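Local coordinates for protein malonyl CoA reductase (malonate semialdehyde-forming) (Sulfolobus tokodaii, PDB 2EP5) that probably reduces malonyl-CoA to malonate semialdehyde with NADPH, as a member of the aspartate-semialdehyde dehydrogenase family, at residues Val117-Pro122 with Ala209-Lys214; Ile124-Leu129 with Phe268-Gln273; Val146-Cys151 with Ala334-Leu339; Thr240-Met245 with Ile298-Glu303; Glu260-Leu265 with Gly311-Glu316. All blocks are in the same frame, centred on the assembly; numbering follows the deposited sequence.

Contact 1: residues Val117-Pro122 with Ala209-Lys214; sequences VPLINP and AKELTK
Lys214 reaches past Leu119 to put its ammonium group on the carbonyl of Val117. NZ gives a short hydrogen bond of 2.5 Å to Val117 O, arriving almost end-on, with a C=O...donor angle of 170°. The lysine can span this gap because its chain is stretched throughout: CG stands trans to the backbone N (chi1 -172°) and every later torsion is extended too. On the way its methylenes lie against the leucine, CD coming within 3.8 Å of Leu119 CB. Arg112 O and Asp114 O also accept from NZ, so three backbone carbonyls grip this buried charge.

The contact joins a loop of the Rossmann-type NAD-binding region, just ahead of helix 122-125, to helix 204-215 of the dimerisation region. Leu119 is the apolar wedge between them. Its CD2 branch meets the stem of Glu211, 3.8 Å from CG, with the two side chains crossing at about a right angle. The carboxylate beyond is pinned by other groups: OE1 accepts from Asn150 N and OE2 pairs with Arg112. Glu211 thus holds the backbone one residue before Cys151, the predicted acyl-thioester nucleophile, whose side chain is about 8 Å from that of Glu211 at the nearest atoms.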
# COMPACT_ATOMS: atom_id res chain seq x y z
N VAL A 117 -33.78 23.30 9.55
CA VAL A 117 -33.57 21.88 9.37
C VAL A 117 -32.63 21.34 10.44
O VAL A 117 -31.51 21.83 10.61
CB VAL A 117 -32.99 21.60 7.98
CG1 VAL A 117 -32.84 20.11 7.76
CG2 VAL A 117 -33.90 22.21 6.92
N PRO A 118 -33.07 20.32 11.18
CA PRO A 118 -32.23 19.73 12.24
C PRO A 118 -31.06 18.95 11.63
O PRO A 118 -31.25 18.22 10.65
CB PRO A 118 -33.19 18.81 12.99
CG PRO A 118 -34.58 19.24 12.53
CD PRO A 118 -34.37 19.63 11.11
N LEU A 119 -29.87 19.12 12.19
CA LEU A 119 -28.68 18.39 11.74
C LEU A 119 -28.43 17.44 12.90
O LEU A 119 -27.95 17.84 13.96
CB LEU A 119 -27.49 19.33 11.56
CG LEU A 119 -26.24 18.73 10.90
CD1 LEU A 119 -26.60 18.11 9.55
CD2 LEU A 119 -25.19 19.83 10.73
N ILE A 120 -28.78 16.17 12.71
CA ILE A 120 -28.68 15.21 13.78
C ILE A 120 -27.56 14.19 13.86
O ILE A 120 -27.16 13.59 12.86
CB ILE A 120 -30.01 14.41 13.92
CG1 ILE A 120 -31.19 15.38 14.06
CG2 ILE A 120 -29.95 13.50 15.15
CD1 ILE A 120 -31.09 16.31 15.25
N ASN A 121 -27.09 14.02 15.09
CA ASN A 121 -26.10 13.03 15.48
C ASN A 121 -26.77 12.66 16.80
O ASN A 121 -26.54 13.30 17.83
CB ASN A 121 -24.71 13.63 15.72
CG ASN A 121 -23.64 12.55 15.87
OD1 ASN A 121 -23.97 11.36 15.94
ND2 ASN A 121 -22.37 12.95 15.94
N PRO A 122 -27.63 11.63 16.77
CA PRO A 122 -28.42 11.09 17.89
C PRO A 122 -27.97 11.43 19.32
O PRO A 122 -28.60 12.23 20.00
CB PRO A 122 -28.43 9.60 17.61
CG PRO A 122 -28.54 9.57 16.12
CD PRO A 122 -27.52 10.61 15.70
N ALA A 209 -15.89 22.68 10.63
CA ALA A 209 -16.00 23.80 11.57
C ALA A 209 -17.44 24.31 11.73
O ALA A 209 -17.93 24.44 12.85
CB ALA A 209 -15.08 24.94 11.14
N LYS A 210 -18.11 24.59 10.63
CA LYS A 210 -19.47 25.10 10.70
C LYS A 210 -20.46 24.09 11.28
O LYS A 210 -21.20 24.41 12.22
CB LYS A 210 -19.95 25.54 9.32
CG LYS A 210 -19.16 26.70 8.73
CD LYS A 210 -19.80 27.23 7.45
CE LYS A 210 -18.93 28.29 6.79
NZ LYS A 210 -18.52 29.35 7.77
N GLU A 211 -20.47 22.88 10.74
CA GLU A 211 -21.39 21.85 11.21
C GLU A 211 -21.19 21.52 12.68
O GLU A 211 -22.14 21.25 13.40
CB GLU A 211 -21.24 20.58 10.37
CG GLU A 211 -21.89 20.69 9.01
CD GLU A 211 -21.69 19.45 8.16
OE1 GLU A 211 -21.76 18.33 8.71
OE2 GLU A 211 -21.47 19.59 6.94
N LEU A 212 -19.94 21.56 13.14
CA LEU A 212 -19.65 21.29 14.54
C LEU A 212 -20.36 22.35 15.41
O LEU A 212 -20.78 22.08 16.54
CB LEU A 212 -18.13 21.33 14.75
CG LEU A 212 -17.45 20.19 15.52
CD1 LEU A 212 -17.96 18.84 15.07
CD2 LEU A 212 -15.95 20.29 15.31
N THR A 213 -20.50 23.55 14.86
CA THR A 213 -21.16 24.66 15.54
C THR A 213 -22.66 24.39 15.78
O THR A 213 -23.22 24.75 16.82
CB THR A 213 -21.01 25.97 14.73
OG1 THR A 213 -19.71 26.53 14.98
CG2 THR A 213 -22.06 26.96 15.09
N LYS A 214 -23.30 23.74 14.81
CA LYS A 214 -24.71 23.42 14.92
C LYS A 214 -24.95 22.15 15.74
O LYS A 214 -25.89 22.08 16.52
CB LYS A 214 -25.32 23.25 13.53
CG LYS A 214 -26.83 23.11 13.53
CD LYS A 214 -27.36 23.10 12.11
CE LYS A 214 -28.87 23.03 12.07
NZ LYS A 214 -29.37 23.14 10.68

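Contact 2: residues Ile124-Leu129 with Phe268-Gln273; sequences INWEHL and FKSLPQ
Ser270 OG has two neighbours from the chain around 123-126: it is hydrogen-bonded to the carbonyl O of Glu123, and it rests 3.4 Å from Trp126 NE1, at the edge of the indole and near its plane. Right beside it, Leu271 covers one face of the same ring. Its CD1 methyl stands 3.4 Å from the centroid of the six-membered ring and only 4° off the normal, a CH-pi contact of nearly perpendicular approach, while CB follows at 3.7 Å from Trp126 NE1. The leucine comes in at about a right angle to the tryptophan side chain. On the opposite face sits Glu127 CG, so the indole is sandwiched between an aliphatic carbon of its own neighbour and a methyl from across the contact, which limits its rotation about CB-CG.

Trp126 adopts a tight rotamer to get there, with CG lodged between the backbone N and the carbonyl carbon (chi1 55°). A smaller patch forms where Ile124 CD1 touches Phe268 CE2 at 4.1 Å.

Ser270 is also the N-cap of helix 271-274. Gln273, at N3, returns its side chain to the cap: Ser270 N donates to Gln273 OE1 at 2.9 Å, in the carbonyl plane and on a lone pair. The serine hydroxyl, which would complete a capping box, is used on Glu123 O instead. Leu347 of helix 334-347 packs on both Trp126 and Leu271, where the NAD-binding and dimerisation regions of the two-domain aspartate-semialdehyde dehydrogenase fold meet.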
# COMPACT_ATOMS: atom_id res chain seq x y z
N ILE A 124 -25.58 13.25 20.41
CA ILE A 124 -25.22 14.64 20.60
C ILE A 124 -26.34 15.68 20.68
O ILE A 124 -26.35 16.51 21.60
CB ILE A 124 -24.22 15.07 19.49
CG1 ILE A 124 -23.11 14.03 19.37
CG2 ILE A 124 -23.63 16.43 19.81
CD1 ILE A 124 -22.36 13.76 20.67
N ASN A 125 -27.29 15.65 19.75
CA ASN A 125 -28.35 16.65 19.76
C ASN A 125 -29.73 16.17 19.30
O ASN A 125 -30.36 16.80 18.45
CB ASN A 125 -27.93 17.85 18.89
CG ASN A 125 -27.72 17.46 17.44
OD1 ASN A 125 -27.40 16.32 17.13
ND2 ASN A 125 -27.89 18.42 16.54
N TRP A 126 -30.20 15.06 19.87
CA TRP A 126 -31.51 14.55 19.50
C TRP A 126 -32.61 15.58 19.77
O TRP A 126 -33.60 15.65 19.04
CB TRP A 126 -31.82 13.25 20.25
CG TRP A 126 -31.71 13.35 21.73
CD1 TRP A 126 -30.60 13.15 22.50
CD2 TRP A 126 -32.78 13.64 22.64
NE1 TRP A 126 -30.90 13.29 23.83
CE2 TRP A 126 -32.24 13.60 23.95
CE3 TRP A 126 -34.14 13.93 22.48
CZ2 TRP A 126 -33.01 13.84 25.09
CZ3 TRP A 126 -34.91 14.17 23.62
CH2 TRP A 126 -34.34 14.12 24.90
N GLU A 127 -32.42 16.38 20.82
CA GLU A 127 -33.37 17.41 21.21
C GLU A 127 -33.63 18.42 20.08
O GLU A 127 -34.69 19.03 20.02
CB GLU A 127 -32.87 18.18 22.44
CG GLU A 127 -32.60 17.30 23.66
CD GLU A 127 -31.11 17.16 23.97
OE1 GLU A 127 -30.33 16.78 23.06
OE2 GLU A 127 -30.72 17.42 25.13
N HIS A 128 -32.65 18.58 19.20
CA HIS A 128 -32.81 19.52 18.10
C HIS A 128 -33.95 19.16 17.16
O HIS A 128 -34.39 20.00 16.38
CB HIS A 128 -31.49 19.66 17.33
CG HIS A 128 -30.41 20.36 18.09
ND1 HIS A 128 -29.22 20.74 17.52
CD2 HIS A 128 -30.35 20.76 19.39
CE1 HIS A 128 -28.48 21.35 18.42
NE2 HIS A 128 -29.14 21.38 19.56
N LEU A 129 -34.43 17.92 17.25
CA LEU A 129 -35.54 17.47 16.40
C LEU A 129 -36.81 18.31 16.62
O LEU A 129 -37.72 18.30 15.80
CB LEU A 129 -35.85 15.99 16.65
CG LEU A 129 -34.87 15.00 16.01
CD1 LEU A 129 -35.14 13.58 16.52
CD2 LEU A 129 -35.02 15.06 14.50
N PHE A 268 -20.11 8.47 28.86
CA PHE A 268 -21.08 9.21 28.07
C PHE A 268 -22.15 8.33 27.44
O PHE A 268 -21.85 7.47 26.62
CB PHE A 268 -20.39 10.00 26.95
CG PHE A 268 -21.35 10.84 26.14
CD1 PHE A 268 -22.06 11.89 26.74
CD2 PHE A 268 -21.55 10.59 24.78
CE1 PHE A 268 -22.95 12.67 25.99
CE2 PHE A 268 -22.43 11.36 24.03
CZ PHE A 268 -23.14 12.40 24.63
N LYS A 269 -23.39 8.57 27.85
CA LYS A 269 -24.55 7.85 27.33
C LYS A 269 -25.64 8.88 27.09
O LYS A 269 -25.66 9.92 27.74
CB LYS A 269 -25.05 6.80 28.31
CG LYS A 269 -24.17 5.57 28.44
CD LYS A 269 -24.90 4.46 29.18
CE LYS A 269 -23.95 3.40 29.68
NZ LYS A 269 -23.07 3.94 30.76
N SER A 270 -26.53 8.60 26.16
CA SER A 270 -27.60 9.54 25.86
C SER A 270 -28.91 8.77 25.66
O SER A 270 -29.01 7.60 26.03
CB SER A 270 -27.24 10.33 24.60
OG SER A 270 -28.15 11.39 24.38
N LEU A 271 -29.91 9.44 25.09
CA LEU A 271 -31.22 8.85 24.86
C LEU A 271 -31.17 7.55 24.06
O LEU A 271 -31.87 6.59 24.39
CB LEU A 271 -32.13 9.86 24.16
CG LEU A 271 -33.57 9.43 23.83
CD1 LEU A 271 -34.48 10.64 23.84
CD2 LEU A 271 -33.60 8.73 22.48
N PRO A 272 -30.35 7.50 22.99
CA PRO A 272 -30.25 6.28 22.19
C PRO A 272 -29.83 5.07 23.03
O PRO A 272 -30.28 3.95 22.79
CB PRO A 272 -29.22 6.64 21.12
CG PRO A 272 -29.43 8.12 20.94
CD PRO A 272 -29.59 8.61 22.37
N GLN A 273 -28.96 5.30 24.01
CA GLN A 273 -28.50 4.22 24.88
C GLN A 273 -29.56 3.87 25.92
O GLN A 273 -29.73 2.71 26.30
CB GLN A 273 -27.21 4.62 25.61
CG GLN A 273 -25.94 4.59 24.77
CD GLN A 273 -25.92 5.64 23.68
OE1 GLN A 273 -26.27 6.81 23.90
NE2 GLN A 273 -25.50 5.24 22.48

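Contact 3: residues Val146-Cys151 with Ala334-Leu339; sequences VKNPNC and AGITIL
Asn148 reaches from the end of strand 144-147 to the first turn of helix 334-347, and almost every atom of its side chain has a neighbour there. CB lies 3.9 Å from Ile336 CD1, the methyl that also touches Pro149 CD at 4.3 Å. Next, CG faces the backbone of Thr337, 4.0 Å from its CA. At the tip the amide divides its work. OD1 lies 3.0 Å from Thr337 OG1, with the two side chains crossing at about a right angle; Ala333 O and Asn107 OD1 are hydrogen-bonding partners of the same hydroxyl, which has one proton to give, so a bond to Asn148 remains unsettled. ND2, the other amide atom, is hydrogen-bonded to Ile120 O and to Thr340 OG1, about one turn further along the same helix.

Ile336 brings its CD1 against the asparagine CB through an unusual first torsion: CG1 sits between backbone N and carbonyl carbon (chi1 49°), and the chain then extends straight toward the 148-149 link.

Two residues after Asn148, Asn150 caps helix 151-160 through OD1 to Ala153 N, and Cys151, the predicted acyl-thioester nucleophile, begins that helix. The polypeptide therefore leaves the edge strand of the parallel Rossmann sheet, runs along the side of helix 334-347, and turns into helix 151-160, with helix 204-215 against Pro149 and helix 15-24 against Thr337.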
# COMPACT_ATOMS: atom_id res chain seq x y z
N VAL A 146 -34.86 16.17 7.54
CA VAL A 146 -33.89 16.05 8.63
C VAL A 146 -32.54 15.74 8.00
O VAL A 146 -32.45 15.02 7.00
CB VAL A 146 -34.27 14.90 9.62
CG1 VAL A 146 -33.23 14.80 10.73
CG2 VAL A 146 -35.66 15.17 10.22
N LYS A 147 -31.48 16.29 8.56
CA LYS A 147 -30.16 16.06 8.00
C LYS A 147 -29.17 15.46 8.97
O LYS A 147 -29.33 15.56 10.19
CB LYS A 147 -29.62 17.37 7.43
CG LYS A 147 -30.22 17.75 6.08
CD LYS A 147 -29.68 16.85 4.97
CE LYS A 147 -30.39 17.10 3.66
NZ LYS A 147 -29.64 16.52 2.51
N ASN A 148 -28.16 14.82 8.42
CA ASN A 148 -27.09 14.22 9.20
C ASN A 148 -25.83 14.93 8.74
O ASN A 148 -25.71 15.31 7.58
CB ASN A 148 -27.00 12.72 8.93
CG ASN A 148 -28.17 11.96 9.50
OD1 ASN A 148 -28.93 11.31 8.78
ND2 ASN A 148 -28.34 12.05 10.82
N PRO A 149 -24.87 15.13 9.65
CA PRO A 149 -23.64 15.83 9.28
C PRO A 149 -22.57 15.07 8.50
O PRO A 149 -22.65 13.85 8.31
CB PRO A 149 -23.11 16.30 10.64
CG PRO A 149 -23.48 15.15 11.53
CD PRO A 149 -24.90 14.83 11.09
N ASN A 150 -21.58 15.83 8.06
CA ASN A 150 -20.42 15.31 7.35
C ASN A 150 -19.83 14.23 8.27
O ASN A 150 -19.76 14.41 9.49
CB ASN A 150 -19.44 16.47 7.11
CG ASN A 150 -18.01 16.00 6.90
OD1 ASN A 150 -17.24 15.86 7.85
ND2 ASN A 150 -17.65 15.77 5.64
N CYS A 151 -19.43 13.10 7.68
CA CYS A 151 -18.88 11.99 8.46
C CYS A 151 -17.80 12.39 9.46
O CYS A 151 -17.83 11.97 10.62
CB CYS A 151 -18.36 10.89 7.52
SG CYS A 151 -17.33 11.44 6.14
N ALA A 334 -24.17 5.89 7.24
CA ALA A 334 -25.20 4.85 7.33
C ALA A 334 -25.85 4.66 8.70
O ALA A 334 -27.06 4.80 8.85
CB ALA A 334 -24.64 3.51 6.86
N GLY A 335 -25.03 4.35 9.70
CA GLY A 335 -25.53 4.14 11.04
C GLY A 335 -26.22 5.31 11.70
O GLY A 335 -27.20 5.11 12.42
N ILE A 336 -25.74 6.54 11.49
CA ILE A 336 -26.40 7.67 12.15
C ILE A 336 -27.73 8.04 11.50
O ILE A 336 -28.62 8.55 12.18
CB ILE A 336 -25.51 8.94 12.21
CG1 ILE A 336 -24.92 9.24 10.85
CG2 ILE A 336 -24.45 8.76 13.26
CD1 ILE A 336 -24.27 10.59 10.78
N THR A 337 -27.87 7.78 10.21
CA THR A 337 -29.12 8.07 9.52
C THR A 337 -30.19 7.12 10.05
O THR A 337 -31.30 7.52 10.38
CB THR A 337 -28.99 7.88 8.01
OG1 THR A 337 -28.04 8.81 7.49
CG2 THR A 337 -30.34 8.08 7.32
N ILE A 338 -29.83 5.84 10.12
CA ILE A 338 -30.74 4.81 10.60
C ILE A 338 -31.05 5.05 12.07
O ILE A 338 -32.19 4.89 12.52
CB ILE A 338 -30.12 3.40 10.37
CG1 ILE A 338 -30.06 3.11 8.87
CG2 ILE A 338 -30.92 2.34 11.11
CD1 ILE A 338 -29.26 1.87 8.51
N LEU A 339 -30.03 5.46 12.83
CA LEU A 339 -30.20 5.72 14.25
C LEU A 339 -31.10 6.94 14.43
O LEU A 339 -31.86 7.04 15.40
CB LEU A 339 -28.84 5.98 14.93
CG LEU A 339 -28.63 5.47 16.36
CD1 LEU A 339 -27.75 6.44 17.11
CD2 LEU A 339 -29.94 5.30 17.09

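Contact 4: residues Thr240-Met245 with Ile298-Glu303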
# COMPACT_ATOMS: atom_id res chain seq x y z
N THR A 240 -5.67 4.85 3.61
CA THR A 240 -6.41 4.00 4.53
C THR A 240 -7.74 3.69 3.85
O THR A 240 -8.25 4.51 3.09
CB THR A 240 -6.64 4.77 5.85
OG1 THR A 240 -5.46 4.69 6.65
CG2 THR A 240 -7.84 4.22 6.61
N ARG A 241 -8.30 2.51 4.09
CA ARG A 241 -9.57 2.16 3.46
C ARG A 241 -10.74 2.77 4.21
O ARG A 241 -11.53 3.53 3.65
CB ARG A 241 -9.77 0.64 3.38
CG ARG A 241 -8.74 -0.09 2.53
CD ARG A 241 -9.02 -1.59 2.48
NE ARG A 241 -10.11 -1.89 1.56
CZ ARG A 241 -9.95 -2.09 0.26
NH1 ARG A 241 -8.74 -2.05 -0.28
NH2 ARG A 241 -11.01 -2.32 -0.52
N VAL A 242 -10.85 2.45 5.49
CA VAL A 242 -11.95 2.95 6.29
C VAL A 242 -11.51 3.47 7.63
O VAL A 242 -10.64 2.88 8.28
CB VAL A 242 -12.99 1.83 6.54
CG1 VAL A 242 -14.23 2.42 7.23
CG2 VAL A 242 -13.36 1.16 5.22
N GLY A 243 -12.12 4.57 8.05
CA GLY A 243 -11.79 5.15 9.34
C GLY A 243 -11.17 6.53 9.24
O GLY A 243 -10.17 6.72 8.55
N HIS A 244 -11.81 7.49 9.91
CA HIS A 244 -11.34 8.87 9.94
C HIS A 244 -10.74 9.15 11.31
O HIS A 244 -11.39 8.97 12.34
CB HIS A 244 -12.49 9.85 9.70
CG HIS A 244 -12.92 9.94 8.27
ND1 HIS A 244 -12.25 9.30 7.25
CD2 HIS A 244 -13.95 10.61 7.70
CE1 HIS A 244 -12.85 9.57 6.10
NE2 HIS A 244 -13.88 10.37 6.35
N MET A 245 -9.49 9.59 11.31
CA MET A 245 -8.82 9.91 12.55
C MET A 245 -8.79 11.43 12.71
O MET A 245 -8.75 12.17 11.72
CB MET A 245 -7.40 9.33 12.55
CG MET A 245 -6.60 9.67 13.80
SD MET A 245 -5.19 8.56 14.03
CE MET A 245 -6.04 7.00 14.20
N ILE A 298 -7.43 -1.73 14.16
CA ILE A 298 -7.81 -2.36 15.42
C ILE A 298 -9.15 -1.89 15.97
O ILE A 298 -9.96 -2.69 16.42
CB ILE A 298 -6.78 -2.09 16.54
CG1 ILE A 298 -5.40 -2.63 16.15
CG2 ILE A 298 -7.25 -2.74 17.85
CD1 ILE A 298 -4.31 -2.20 17.12
N ASP A 299 -9.38 -0.58 15.92
CA ASP A 299 -10.57 0.02 16.50
C ASP A 299 -11.69 0.50 15.58
O ASP A 299 -12.78 0.83 16.06
CB ASP A 299 -10.14 1.16 17.41
CG ASP A 299 -9.12 0.73 18.44
OD1 ASP A 299 -9.47 -0.10 19.30
OD2 ASP A 299 -7.96 1.21 18.39
N VAL A 300 -11.45 0.56 14.28
CA VAL A 300 -12.47 1.04 13.36
C VAL A 300 -13.83 0.35 13.49
O VAL A 300 -14.87 0.99 13.35
CB VAL A 300 -12.01 0.93 11.89
CG1 VAL A 300 -12.08 -0.52 11.42
CG2 VAL A 300 -12.85 1.83 11.01
N ASN A 301 -13.82 -0.95 13.76
CA ASN A 301 -15.07 -1.71 13.86
C ASN A 301 -15.76 -1.70 15.22
O ASN A 301 -16.80 -2.33 15.39
CB ASN A 301 -14.82 -3.16 13.44
CG ASN A 301 -14.41 -3.28 11.99
OD1 ASN A 301 -15.10 -2.80 11.09
ND2 ASN A 301 -13.28 -3.94 11.74
N ALA A 302 -15.21 -0.97 16.19
CA ALA A 302 -15.79 -0.90 17.53
C ALA A 302 -17.31 -0.80 17.50
O ALA A 302 -17.88 0.11 16.90
CB ALA A 302 -15.20 0.29 18.28
N GLU A 303 -17.96 -1.75 18.18
CA GLU A 303 -19.41 -1.82 18.26
C GLU A 303 -20.10 -1.62 16.91
O GLU A 303 -20.96 -0.76 16.75
CB GLU A 303 -19.92 -0.81 19.29
CG GLU A 303 -19.36 -1.08 20.68
CD GLU A 303 -19.92 -0.16 21.74
OE1 GLU A 303 -21.15 -0.16 21.95
OE2 GLU A 303 -19.12 0.55 22.39
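The flat peptide group joining Val242 to Gly243 takes the CG2 methyl of Val300 over one face, near the margin that runs from the carbonyl oxygen to the glycine CA. That methyl is 3.7 Å from Val242 O and 3.9 Å from Gly243 CA. It also meets Val242 CG1 at 4.1 Å, the two valine side chains crossing at about a right angle. In Val300, CG2 stands trans to the backbone N while CG1 falls between N and the carbonyl carbon (chi1 76°), which turns CG2 into the peptide.

Gly243 has a phi of 116°, a value reached chiefly by glycine, and the chain passes from this loop into strand 244-251. Its amide N is held by Asn328 OD1. Val300 occupies the type I turn from Asp299 to Ala302, between two short helices. Gly243 directly precedes His244, the predicted proton acceptor, whose side chain touches Cys151, Thr152 and Ile155 of helix 151-160. Nearby, Arg241 donates through NH2 to Met191 O of a third subunit.

The junction is purely van der Waals: one valine methyl against a peptide group, the glycine CA and a second valine methyl, without charge or directional bonding, so its position is set by shape and by the glycine backbone.

Contact 5: residues Glu260-Leu265 with Gly311-Glu316; sequences EIKKTL and GRIRHE
Ile313 is the side chain through which helix 258-266 packs on strand 308-316, an alpha/beta packing on one face of the mixed sheet in the dimerisation region. The segments run at 145° to each other, their axes 9.8 Å apart. Following the strand from Gly311, the first side chain encountered is that of Arg312, whose CB is directed away from the helix; its guanidinium goes to Glu291 and to Glu205 of a second subunit, so at this residue the strand meets the second subunit.

Ile313 comes next and faces the helix. With CG1 trans to the carbonyl carbon (chi1 -66°), its CD1 extends to meet Leu265 CD1 tip to tip at 3.6 Å. The same methyl lies 3.9 Å from Lys262 CG, where the lysine stem slides past in the opposing direction toward its salt bridge with Glu259. The other branch, CG2, rests 4.2 Å from Ile261 CG2. Leu322 and Val287 on the flanking strands add to this apolar patch.

Arg314 points away again, in the usual alternation, and pairs along the strand with Glu316, itself linked to Thr232 of the second subunit. Arg314 NE donates to Glu316 OE2 at 2.7 Å, nearly straight at 172° and exactly in the guanidinium plane.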
# COMPACT_ATOMS: atom_id res chain seq x y z
N GLU A 260 -11.03 13.20 35.20
CA GLU A 260 -12.48 13.39 35.15
C GLU A 260 -12.93 13.36 33.69
O GLU A 260 -14.00 12.84 33.37
CB GLU A 260 -12.87 14.72 35.80
CG GLU A 260 -14.39 14.93 35.87
CD GLU A 260 -15.07 14.02 36.89
OE1 GLU A 260 -14.74 12.81 36.95
OE2 GLU A 260 -15.94 14.51 37.64
N ILE A 261 -12.10 13.92 32.81
CA ILE A 261 -12.39 13.95 31.39
C ILE A 261 -12.47 12.52 30.83
O ILE A 261 -13.42 12.18 30.12
CB ILE A 261 -11.32 14.77 30.61
CG1 ILE A 261 -11.57 16.26 30.82
CG2 ILE A 261 -11.33 14.42 29.13
CD1 ILE A 261 -10.58 17.16 30.13
N LYS A 262 -11.49 11.69 31.16
CA LYS A 262 -11.49 10.31 30.69
C LYS A 262 -12.76 9.63 31.20
O LYS A 262 -13.41 8.88 30.47
CB LYS A 262 -10.26 9.56 31.21
CG LYS A 262 -8.94 10.03 30.62
CD LYS A 262 -7.78 9.29 31.26
CE LYS A 262 -6.44 9.77 30.72
NZ LYS A 262 -5.30 9.19 31.49
N LYS A 263 -13.10 9.90 32.45
CA LYS A 263 -14.29 9.33 33.05
C LYS A 263 -15.56 9.79 32.34
O LYS A 263 -16.44 8.99 32.03
CB LYS A 263 -14.36 9.71 34.54
CG LYS A 263 -15.57 9.14 35.27
CD LYS A 263 -15.71 9.72 36.69
CE LYS A 263 -14.52 9.37 37.58
NZ LYS A 263 -14.63 10.01 38.92
N THR A 264 -15.65 11.09 32.07
CA THR A 264 -16.82 11.66 31.41
C THR A 264 -17.05 11.06 30.03
O THR A 264 -18.19 10.77 29.65
CB THR A 264 -16.69 13.21 31.29
OG1 THR A 264 -16.54 13.79 32.59
CG2 THR A 264 -17.92 13.80 30.62
N LEU A 265 -15.98 10.87 29.27
CA LEU A 265 -16.08 10.31 27.93
C LEU A 265 -16.47 8.83 27.92
O LEU A 265 -17.29 8.41 27.11
CB LEU A 265 -14.75 10.47 27.18
CG LEU A 265 -14.18 11.88 26.99
CD1 LEU A 265 -12.79 11.77 26.39
CD2 LEU A 265 -15.09 12.70 26.09
N GLY A 311 -8.09 8.25 22.38
CA GLY A 311 -6.86 7.88 23.04
C GLY A 311 -5.92 9.07 23.16
O GLY A 311 -6.23 10.17 22.72
N ARG A 312 -4.77 8.84 23.79
CA ARG A 312 -3.75 9.86 23.97
C ARG A 312 -4.33 11.14 24.59
O ARG A 312 -3.91 12.25 24.25
CB ARG A 312 -3.12 10.19 22.62
CG ARG A 312 -2.87 8.95 21.75
CD ARG A 312 -1.44 8.46 21.85
NE ARG A 312 -0.54 9.27 21.05
CZ ARG A 312 0.38 10.09 21.54
NH1 ARG A 312 0.55 10.21 22.85
NH2 ARG A 312 1.13 10.81 20.71
N ILE A 313 -5.28 10.98 25.50
CA ILE A 313 -5.90 12.12 26.17
C ILE A 313 -4.82 12.73 27.06
O ILE A 313 -4.34 12.09 28.00
CB ILE A 313 -7.11 11.67 27.01
CG1 ILE A 313 -8.21 11.15 26.08
CG2 ILE A 313 -7.63 12.82 27.86
CD1 ILE A 313 -9.41 10.58 26.81
N ARG A 314 -4.43 13.97 26.77
CA ARG A 314 -3.37 14.61 27.52
C ARG A 314 -3.54 16.11 27.75
O ARG A 314 -4.06 16.84 26.89
CB ARG A 314 -2.04 14.33 26.80
CG ARG A 314 -0.78 14.88 27.47
CD ARG A 314 0.41 14.64 26.56
NE ARG A 314 1.67 15.18 27.08
CZ ARG A 314 2.36 14.64 28.08
NH1 ARG A 314 1.93 13.54 28.68
NH2 ARG A 314 3.50 15.20 28.47
N HIS A 315 -3.08 16.57 28.91
CA HIS A 315 -3.15 17.97 29.27
C HIS A 315 -1.77 18.58 29.45
O HIS A 315 -1.05 18.25 30.39
CB HIS A 315 -3.97 18.15 30.56
CG HIS A 315 -3.96 19.54 31.10
ND1 HIS A 315 -4.01 20.66 30.30
CD2 HIS A 315 -3.94 20.00 32.38
CE1 HIS A 315 -4.02 21.75 31.05
NE2 HIS A 315 -3.98 21.37 32.32
N GLU A 316 -1.39 19.47 28.54
CA GLU A 316 -0.11 20.15 28.62
C GLU A 316 -0.42 21.62 28.87
O GLU A 316 -1.57 21.97 29.15
CB GLU A 316 0.69 20.00 27.33
CG GLU A 316 0.94 18.55 26.92
CD GLU A 316 2.10 18.40 25.95
OE1 GLU A 316 2.25 19.26 25.06
OE2 GLU A 316 2.85 17.42 26.08

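Contacts 1, 2 and 3 form one cluster, their centres 10 to 13 Å apart, and all three touch one another. They fasten a loop, helix 122-125 and the end of strand 144-147, at the edge of the chain's parallel Rossmann sheet, to helices 204-215, 271-274 and 334-347, and their segments alternate along the chain, so the two regions are interlaced. Contacts 4 and 5, centres 20 Å apart, both reach the mixed sheet of the dimerisation region and touch the second subunit. In sequence both fall between the two segments of contact 3. Contacts 3 and 4 meet where Cys151 SG lies 3.6 Å from His244 NE2, bringing the two predicted catalytic residues together at the domain interface.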